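Local coordinates for protein virB8 (Agrobacterium tumefaciens, PDB 2CC3) that probably acts, as a homodimer, at the bacterial surface in type IV secretion, helping direct T-DNA transfer to plant cells, its periplasmic domain being the part described here, at residues F40-V45 against L130-Y135; Q86-R92 against S104-V110. All coordinates share one frame; numbering follows the deposited sequence.

Contact 1 (F40-V45 against L130-Y135)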
ATOM      1  N   PHE A  40      -3.191   8.826  -9.135  1.00 14.65           N
ATOM      2  CA  PHE A  40      -3.634   9.730  -8.087  1.00 15.27           C
ATOM      3  C   PHE A  40      -3.418  11.237  -8.421  1.00 13.03           C
ATOM      4  O   PHE A  40      -3.912  12.102  -7.705  1.00 10.61           O
ATOM      5  CB  PHE A  40      -2.790   9.441  -6.826  1.00 15.90           C
ATOM      6  CG  PHE A  40      -3.455   8.545  -5.781  1.00 19.00           C
ATOM      7  CD1 PHE A  40      -3.171   7.172  -5.722  1.00 23.55           C
ATOM      8  CD2 PHE A  40      -4.285   9.084  -4.801  1.00 20.83           C
ATOM      9  CE1 PHE A  40      -3.756   6.330  -4.731  1.00 20.66           C
ATOM     10  CE2 PHE A  40      -4.874   8.257  -3.807  1.00 20.20           C
ATOM     11  CZ  PHE A  40      -4.602   6.884  -3.776  1.00 18.38           C
ATOM     12  N   SER A  41      -2.647  11.542  -9.471  1.00 11.87           N
ATOM     13  CA  SER A  41      -2.184  12.912  -9.729  1.00 10.78           C
ATOM     14  C   SER A  41      -2.842  13.550 -10.942  1.00 12.30           C
ATOM     15  O   SER A  41      -2.965  12.912 -11.977  1.00 13.68           O
ATOM     16  CB  SER A  41      -0.686  12.878  -9.955  1.00 11.29           C
ATOM     17  OG  SER A  41      -0.039  12.287  -8.840  1.00 13.91           O
ATOM     18  N   ALA A  42      -3.229  14.820 -10.821  1.00 12.78           N
ATOM     19  CA  ALA A  42      -3.720  15.598 -11.949  1.00 10.13           C
ATOM     20  C   ALA A  42      -2.536  15.831 -12.907  1.00 10.46           C
ATOM     21  O   ALA A  42      -1.394  15.668 -12.496  1.00 14.12           O
ATOM     22  CB  ALA A  42      -4.359  16.908 -11.469  1.00  4.48           C
ATOM     23  N   PRO A  43      -2.813  16.066 -14.210  1.00 14.99           N
ATOM     24  CA  PRO A  43      -1.831  16.132 -15.314  1.00 11.27           C
ATOM     25  C   PRO A  43      -0.425  16.709 -15.052  1.00  9.15           C
ATOM     26  O   PRO A  43       0.559  16.063 -15.388  1.00 13.77           O
ATOM     27  CB  PRO A  43      -2.597  16.921 -16.385  1.00 11.73           C
ATOM     28  CG  PRO A  43      -3.951  16.376 -16.275  1.00 12.09           C
ATOM     29  CD  PRO A  43      -4.189  16.163 -14.749  1.00 14.51           C
ATOM     30  N   MET A  44      -0.305  17.877 -14.464  1.00 11.01           N
ATOM     31  CA  MET A  44       1.029  18.465 -14.241  1.00 14.05           C
ATOM     32  C   MET A  44       1.822  17.771 -13.129  1.00 11.07           C
ATOM     33  O   MET A  44       3.028  17.514 -13.247  1.00 11.13           O
ATOM     34  CB  MET A  44       0.878  19.921 -13.880  1.00 15.78           C
ATOM     35  CG  MET A  44      -0.210  20.584 -14.649  1.00 15.15           C
ATOM     36  SD  MET A  44       0.461  22.161 -15.099  1.00 11.53           S
ATOM     37  CE  MET A  44       1.798  21.625 -16.126  1.00 10.68           C
ATOM     38  N   VAL A  45       1.124  17.476 -12.044  1.00 12.90           N
ATOM     39  CA  VAL A  45       1.674  16.680 -10.953  1.00  7.77           C
ATOM     40  C   VAL A  45       2.151  15.341 -11.519  1.00  8.12           C
ATOM     41  O   VAL A  45       3.288  14.948 -11.307  1.00  9.91           O
ATOM     42  CB  VAL A  45       0.617  16.561  -9.816  1.00  5.89           C
ATOM     43  CG1 VAL A  45       1.112  15.673  -8.657  1.00  3.17           C
ATOM     44  CG2 VAL A  45       0.319  17.906  -9.317  1.00  2.00           C
ATOM     45  N   LEU A 130      -9.677  10.873  -4.339  1.00 13.51           N
ATOM     46  CA  LEU A 130      -8.684  11.918  -4.170  1.00 14.01           C
ATOM     47  C   LEU A 130      -7.735  12.002  -5.359  1.00 11.49           C
ATOM     48  O   LEU A 130      -7.176  11.002  -5.795  1.00 12.68           O
ATOM     49  CB  LEU A 130      -7.865  11.685  -2.888  1.00 12.55           C
ATOM     50  CG  LEU A 130      -8.546  11.828  -1.522  1.00 19.51           C
ATOM     51  CD1 LEU A 130      -7.494  12.091  -0.448  1.00 20.90           C
ATOM     52  CD2 LEU A 130      -9.618  12.956  -1.529  1.00 21.69           C
ATOM     53  N   VAL A 131      -7.549  13.205  -5.872  1.00  9.54           N
ATOM     54  CA  VAL A 131      -6.531  13.447  -6.890  1.00  6.97           C
ATOM     55  C   VAL A 131      -5.678  14.574  -6.377  1.00  3.76           C
ATOM     56  O   VAL A 131      -6.207  15.548  -5.859  1.00  4.19           O
ATOM     57  CB  VAL A 131      -7.172  13.861  -8.223  1.00  4.62           C
ATOM     58  CG1 VAL A 131      -6.142  13.881  -9.372  1.00  2.00           C
ATOM     59  CG2 VAL A 131      -8.324  12.937  -8.519  1.00  2.02           C
ATOM     60  N   VAL A 132      -4.362  14.427  -6.508  1.00  6.94           N
ATOM     61  CA  VAL A 132      -3.417  15.503  -6.151  1.00  6.20           C
ATOM     62  C   VAL A 132      -3.165  16.479  -7.301  1.00  4.30           C
ATOM     63  O   VAL A 132      -2.579  16.118  -8.323  1.00  4.21           O
ATOM     64  CB  VAL A 132      -2.070  14.952  -5.640  1.00  2.00           C
ATOM     65  CG1 VAL A 132      -1.129  16.116  -5.195  1.00  2.00           C
ATOM     66  CG2 VAL A 132      -2.327  13.946  -4.498  1.00  2.00           C
ATOM     67  N   THR A 133      -3.570  17.724  -7.070  1.00 10.22           N
ATOM     68  CA  THR A 133      -3.535  18.831  -8.053  1.00 13.04           C
ATOM     69  C   THR A 133      -2.317  19.771  -7.951  1.00 14.52           C
ATOM     70  O   THR A 133      -1.949  20.456  -8.939  1.00 15.44           O
ATOM     71  CB  THR A 133      -4.805  19.690  -7.920  1.00 12.84           C
ATOM     72  OG1 THR A 133      -4.967  20.125  -6.557  1.00 13.28           O
ATOM     73  CG2 THR A 133      -5.994  18.882  -8.332  1.00 10.72           C
ATOM     74  N   SER A 134      -1.712  19.816  -6.758  1.00 12.43           N
ATOM     75  CA  SER A 134      -0.393  20.393  -6.550  1.00  9.11           C
ATOM     76  C   SER A 134       0.425  19.639  -5.479  1.00  9.91           C
ATOM     77  O   SER A 134      -0.119  19.146  -4.478  1.00  8.02           O
ATOM     78  CB  SER A 134      -0.493  21.885  -6.224  1.00  9.53           C
ATOM     79  OG  SER A 134       0.804  22.403  -6.002  1.00  7.94           O
ATOM     80  N   TYR A 135       1.729  19.549  -5.715  1.00  8.42           N
ATOM     81  CA  TYR A 135       2.638  18.809  -4.856  1.00  7.28           C
ATOM     82  C   TYR A 135       4.058  19.343  -4.912  1.00  7.60           C
ATOM     83  O   TYR A 135       4.692  19.314  -5.958  1.00  8.45           O
ATOM     84  CB  TYR A 135       2.739  17.368  -5.288  1.00  4.86           C
ATOM     85  CG  TYR A 135       3.562  16.519  -4.331  1.00  6.32           C
ATOM     86  CD1 TYR A 135       2.965  15.953  -3.199  1.00  2.99           C
ATOM     87  CD2 TYR A 135       4.933  16.271  -4.563  1.00  2.00           C
ATOM     88  CE1 TYR A 135       3.699  15.140  -2.330  1.00  3.18           C
ATOM     89  CE2 TYR A 135       5.656  15.493  -3.703  1.00  2.00           C
ATOM     90  CZ  TYR A 135       5.025  14.903  -2.587  1.00  5.50           C
ATOM     91  OH  TYR A 135       5.721  14.100  -1.683  1.00  6.26           O
TER

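Contact 2 (Q86-R92 against S104-V110)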
ATOM      1  N   GLN A  86      -2.865  20.048   2.628  1.00  4.74           N
ATOM      2  CA  GLN A  86      -2.382  19.398   3.800  1.00  7.13           C
ATOM      3  C   GLN A  86      -0.860  19.472   3.712  1.00  9.39           C
ATOM      4  O   GLN A  86      -0.294  19.377   2.600  1.00  5.43           O
ATOM      5  CB  GLN A  86      -2.886  17.944   3.888  1.00  9.03           C
ATOM      6  CG  GLN A  86      -2.926  17.399   5.327  1.00  7.45           C
ATOM      7  CD  GLN A  86      -3.576  15.995   5.462  1.00  6.50           C
ATOM      8  OE1 GLN A  86      -2.959  14.973   5.118  1.00  4.50           O
ATOM      9  NE2 GLN A  86      -4.804  15.953   6.010  1.00  2.00           N
ATOM     10  N   GLN A  87      -0.215  19.708   4.858  1.00  3.03           N
ATOM     11  CA  GLN A  87       1.219  19.546   4.933  1.00 10.44           C
ATOM     12  C   GLN A  87       1.522  18.295   5.725  1.00 10.80           C
ATOM     13  O   GLN A  87       0.883  18.021   6.746  1.00 12.18           O
ATOM     14  CB  GLN A  87       1.903  20.782   5.548  1.00 11.18           C
ATOM     15  CG  GLN A  87       1.966  21.935   4.582  1.00 14.17           C
ATOM     16  CD  GLN A  87       2.727  23.129   5.102  1.00 17.65           C
ATOM     17  OE1 GLN A  87       2.258  23.855   5.981  1.00 19.94           O
ATOM     18  NE2 GLN A  87       3.897  23.361   4.540  1.00 18.04           N
ATOM     19  N   ILE A  88       2.503  17.542   5.237  1.00 11.42           N
ATOM     20  CA  ILE A  88       2.900  16.268   5.831  1.00  9.26           C
ATOM     21  C   ILE A  88       4.384  16.235   6.105  1.00  7.50           C
ATOM     22  O   ILE A  88       5.190  16.253   5.161  1.00  7.74           O
ATOM     23  CB  ILE A  88       2.541  15.081   4.899  1.00 11.48           C
ATOM     24  CG1 ILE A  88       1.036  15.031   4.665  1.00  9.43           C
ATOM     25  CG2 ILE A  88       3.055  13.769   5.490  1.00 12.62           C
ATOM     26  CD1 ILE A  88       0.613  14.002   3.682  1.00 10.58           C
ATOM     27  N   ARG A  89       4.739  16.157   7.389  1.00  6.07           N
ATOM     28  CA  ARG A  89       6.118  16.050   7.810  1.00  4.45           C
ATOM     29  C   ARG A  89       6.488  14.571   7.876  1.00  4.93           C
ATOM     30  O   ARG A  89       5.717  13.782   8.410  1.00  3.90           O
ATOM     31  CB  ARG A  89       6.301  16.687   9.187  1.00 10.30           C
ATOM     32  CG  ARG A  89       7.734  17.072   9.510  1.00 15.73           C
ATOM     33  CD  ARG A  89       7.965  18.589   9.477  1.00 16.71           C
ATOM     34  NE  ARG A  89       9.382  18.929   9.266  1.00 19.13           N
ATOM     35  CZ  ARG A  89      10.335  18.847  10.188  1.00 22.19           C
ATOM     36  NH1 ARG A  89      10.091  18.412  11.412  1.00 26.54           N
ATOM     37  NH2 ARG A  89      11.567  19.177   9.875  1.00 26.36           N
ATOM     38  N   TYR A  90       7.652  14.197   7.330  1.00  2.00           N
ATOM     39  CA  TYR A  90       8.070  12.811   7.318  1.00  2.03           C
ATOM     40  C   TYR A  90       9.561  12.751   7.370  1.00  3.59           C
ATOM     41  O   TYR A  90      10.221  13.677   6.951  1.00  4.38           O
ATOM     42  CB  TYR A  90       7.537  12.041   6.067  1.00  3.26           C
ATOM     43  CG  TYR A  90       7.982  12.591   4.730  1.00  2.00           C
ATOM     44  CD1 TYR A  90       9.061  12.055   4.063  1.00  2.00           C
ATOM     45  CD2 TYR A  90       7.313  13.665   4.145  1.00  2.13           C
ATOM     46  CE1 TYR A  90       9.485  12.573   2.859  1.00  2.00           C
ATOM     47  CE2 TYR A  90       7.713  14.182   2.951  1.00  2.63           C
ATOM     48  CZ  TYR A  90       8.811  13.646   2.306  1.00  3.89           C
ATOM     49  OH  TYR A  90       9.207  14.175   1.090  1.00  2.71           O
ATOM     50  N   LYS A  91      10.071  11.653   7.906  1.00  6.57           N
ATOM     51  CA  LYS A  91      11.484  11.341   7.923  1.00  9.38           C
ATOM     52  C   LYS A  91      11.799  10.409   6.790  1.00  8.73           C
ATOM     53  O   LYS A  91      11.070   9.427   6.558  1.00  8.78           O
ATOM     54  CB  LYS A  91      11.832  10.654   9.246  1.00 15.93           C
ATOM     55  CG  LYS A  91      13.288  10.202   9.373  1.00 21.01           C
ATOM     56  CD  LYS A  91      13.576   9.843  10.829  1.00 25.52           C
ATOM     57  CE  LYS A  91      14.863   9.018  11.003  1.00 28.89           C
ATOM     58  NZ  LYS A  91      14.619   7.576  11.343  1.00 30.55           N
ATOM     59  N   ARG A  92      12.909  10.691   6.104  1.00  9.49           N
ATOM     60  CA  ARG A  92      13.321   9.921   4.942  1.00 12.31           C
ATOM     61  C   ARG A  92      14.704   9.309   5.166  1.00 16.36           C
ATOM     62  O   ARG A  92      15.656  10.011   5.470  1.00 17.80           O
ATOM     63  CB  ARG A  92      13.318  10.811   3.709  1.00 12.70           C
ATOM     64  CG  ARG A  92      13.008  10.105   2.396  1.00 14.26           C
ATOM     65  CD  ARG A  92      14.240  10.078   1.549  1.00 15.54           C
ATOM     66  NE  ARG A  92      14.009  10.623   0.222  1.00 17.95           N
ATOM     67  CZ  ARG A  92      14.876  11.383  -0.452  1.00 15.08           C
ATOM     68  NH1 ARG A  92      16.048  11.735   0.085  1.00 17.59           N
ATOM     69  NH2 ARG A  92      14.558  11.810  -1.668  1.00 14.26           N
ATOM     70  N   SER A 104      16.920  12.184   6.980  1.00 18.71           N
ATOM     71  CA  SER A 104      16.590  13.608   6.861  1.00 16.90           C
ATOM     72  C   SER A 104      15.076  13.774   6.967  1.00 16.46           C
ATOM     73  O   SER A 104      14.337  12.842   6.648  1.00 17.10           O
ATOM     74  CB  SER A 104      17.066  14.161   5.526  1.00 14.63           C
ATOM     75  OG  SER A 104      16.522  13.388   4.464  1.00 17.05           O
ATOM     76  N   THR A 105      14.628  14.965   7.388  1.00 15.39           N
ATOM     77  CA  THR A 105      13.202  15.277   7.574  1.00 12.79           C
ATOM     78  C   THR A 105      12.694  16.294   6.539  1.00 11.12           C
ATOM     79  O   THR A 105      13.420  17.172   6.116  1.00 10.74           O
ATOM     80  CB  THR A 105      12.908  15.716   9.037  1.00 13.93           C
ATOM     81  OG1 THR A 105      13.387  14.706   9.943  1.00 17.78           O
ATOM     82  CG2 THR A 105      11.424  15.874   9.274  1.00 14.50           C
ATOM     83  N   TRP A 106      11.425  16.156   6.149  1.00 10.30           N
ATOM     84  CA  TRP A 106      10.841  16.845   4.994  1.00  7.70           C
ATOM     85  C   TRP A 106       9.432  17.314   5.316  1.00  8.90           C
ATOM     86  O   TRP A 106       8.784  16.796   6.205  1.00  5.40           O
ATOM     87  CB  TRP A 106      10.759  15.886   3.776  1.00  4.29           C
ATOM     88  CG  TRP A 106      12.075  15.360   3.151  1.00  2.00           C
ATOM     89  CD1 TRP A 106      12.936  14.452   3.687  1.00  5.37           C
ATOM     90  CD2 TRP A 106      12.588  15.664   1.844  1.00  2.45           C
ATOM     91  NE1 TRP A 106      13.974  14.189   2.813  1.00  2.20           N
ATOM     92  CE2 TRP A 106      13.786  14.927   1.677  1.00  2.92           C
ATOM     93  CE3 TRP A 106      12.170  16.526   0.808  1.00  5.47           C
ATOM     94  CZ2 TRP A 106      14.569  15.008   0.513  1.00  4.59           C
ATOM     95  CZ3 TRP A 106      12.943  16.604  -0.369  1.00  4.54           C
ATOM     96  CH2 TRP A 106      14.122  15.836  -0.510  1.00  5.52           C
ATOM     97  N   THR A 107       8.940  18.298   4.578  1.00  9.25           N
ATOM     98  CA  THR A 107       7.550  18.675   4.688  1.00  6.61           C
ATOM     99  C   THR A 107       6.975  18.586   3.262  1.00 10.00           C
ATOM    100  O   THR A 107       7.424  19.321   2.377  1.00  8.20           O
ATOM    101  CB  THR A 107       7.392  20.108   5.232  1.00  8.50           C
ATOM    102  OG1 THR A 107       8.092  20.235   6.476  1.00 13.90           O
ATOM    103  CG2 THR A 107       5.924  20.474   5.438  1.00  9.10           C
ATOM    104  N   ALA A 108       6.018  17.690   3.017  1.00  4.49           N
ATOM    105  CA  ALA A 108       5.313  17.753   1.731  1.00  5.96           C
ATOM    106  C   ALA A 108       4.133  18.703   1.861  1.00  6.67           C
ATOM    107  O   ALA A 108       3.423  18.687   2.881  1.00  8.66           O
ATOM    108  CB  ALA A 108       4.853  16.317   1.231  1.00  6.09           C
ATOM    109  N   THR A 109       3.938  19.555   0.854  1.00  7.31           N
ATOM    110  CA  THR A 109       2.721  20.366   0.759  1.00  8.64           C
ATOM    111  C   THR A 109       1.818  19.788  -0.332  1.00  8.65           C
ATOM    112  O   THR A 109       2.218  19.714  -1.495  1.00  5.80           O
ATOM    113  CB  THR A 109       3.029  21.900   0.556  1.00  5.61           C
ATOM    114  OG1 THR A 109       3.912  22.336   1.598  1.00  8.33           O
ATOM    115  CG2 THR A 109       1.755  22.723   0.642  1.00  2.00           C
ATOM    116  N   VAL A 110       0.606  19.371   0.053  1.00 11.72           N
ATOM    117  CA  VAL A 110      -0.263  18.596  -0.859  1.00 12.76           C
ATOM    118  C   VAL A 110      -1.639  19.229  -0.985  1.00 12.04           C
ATOM    119  O   VAL A 110      -2.391  19.280  -0.016  1.00 11.87           O
ATOM    120  CB  VAL A 110      -0.414  17.102  -0.439  1.00 12.60           C
ATOM    121  CG1 VAL A 110      -1.235  16.310  -1.482  1.00 12.62           C
ATOM    122  CG2 VAL A 110       0.965  16.436  -0.245  1.00 12.74           C
TER
HETATM  123  O   HOH W   1      17.405  10.606   3.232  1.00 17.28           O

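Contact 1 (F40-V45 against L130-Y135)
Ser41 and Val132 face each other in a single beta bridge, a worked example of how a linker between two helices can be fastened to the edge of a sheet without becoming a strand. Two backbone hydrogen bonds flank the pair. Val132 N donates a hydrogen bond of 2.7 Å to Phe40 O, and Ala42 N returns one of 2.9 Å to Val132 O. Each acceptor has a second, softer partner, a CA-H...O contact: Val131 CA lies 3.1 Å from Phe40 O, and Ser41 CA approaches Val132 O.

The side-chain packing centres on Val45. With CG1 anti to the backbone N (chi1 177°), that methyl packs 4.1 Å from Val132 CG1 and equally close to Tyr135 CB. Val131 CG1 and Ala42 CB make a further apolar pair at 4.1 Å. Other methyls make van der Waals contacts with the backbone: Val45 CG2 settles 3.4 Å from Thr133 O, where the strand turns its corner, and Val131 CG1 lies against the linker, 3.4 Å from Ala42 N.

Thr133 and Ser134 form a classic beta bulge opposite Arg111 of strand 102-114. Helix 6-23 packs against Phe40, Val45 and Tyr135: Tyr18 hydrogen-bonds Ser41 OG and meets the Tyr135 ring edge-to-face, and Glu23 takes the Tyr135 hydroxyl. The bridge thus joins the turn between helices 30-39 and 43-53 to strand 130-139, one of the sheet's two edge strands.

Contact 2 (Q86-R92 against S104-V110)
Tyr90 and Trp106 meet through different first torsions: Tyr90 CG sits between its backbone N and carbonyl carbon (chi1 60°), whereas Trp106 CG is anti to the carbonyl carbon (chi1 -65°). They form a cross-strand pair in an antiparallel beta hairpin, at the middle of the four-stranded sheet of this NTF2-like domain. Trp106 CB stands over one face of the Tyr90 ring, displaced toward CZ and 3.6 Å from the ring centroid, as a CH-pi contact. The Tyr90 ring and the Trp106 five-membered ring are nearly parallel (9°) but slid apart, with little overlap.

Register is set by hydrogen-bonded pairs from Gln86-Val110 to Arg92-Ser104, alternating with non-hydrogen-bonded ones. The latter put Gln87, Arg89 and Lys91 on the face shared with Thr105, Thr107 and Thr109. There Thr105 CG2 covers the centre of the Arg89 guanidinium, 3.3 Å from CZ, while Thr107 OG1 accepts a weak bond from NE at the group's edge; the salt bridge of Arg89 goes to Asp140. Gln87 NE2 donates a hydrogen bond of 3.1 Å to Thr109 OG1, which lies out of the Gln87 amide plane.

On the other face, helix 6-23 packs on Ile88 and Val110, and the Tyr90 hydroxyl bonds Thr137. Trp106 CZ2 lies over one face of the Arg92 guanidinium, toward its rim, the planes steeply inclined, and Trp106 NE1 donates to Ser104 OG at 3.1 Å.

How the contacts relate
Contact 2 is nested along the chain inside the loop that contact 1 closes, and the two illustrate different parts of one sheet: the hairpin builds its middle, and the bridge ties a helical linker to its edge. Their centres are about 17 Å apart, yet they touch, because strands 102-114 and 130-139 are neighbours. Val110 CG2 packs 3.6 Å from Tyr135 CD1, Val110 CG1 lies 3.7 Å from Val132 CG1, and Ala108 CB is 3.8 Å from Tyr135 OH. Helix 6-23 touches both contacts, with Leu15 against Val110 and Tyr18 against Val45. The other chain of the assembly touches neither contact.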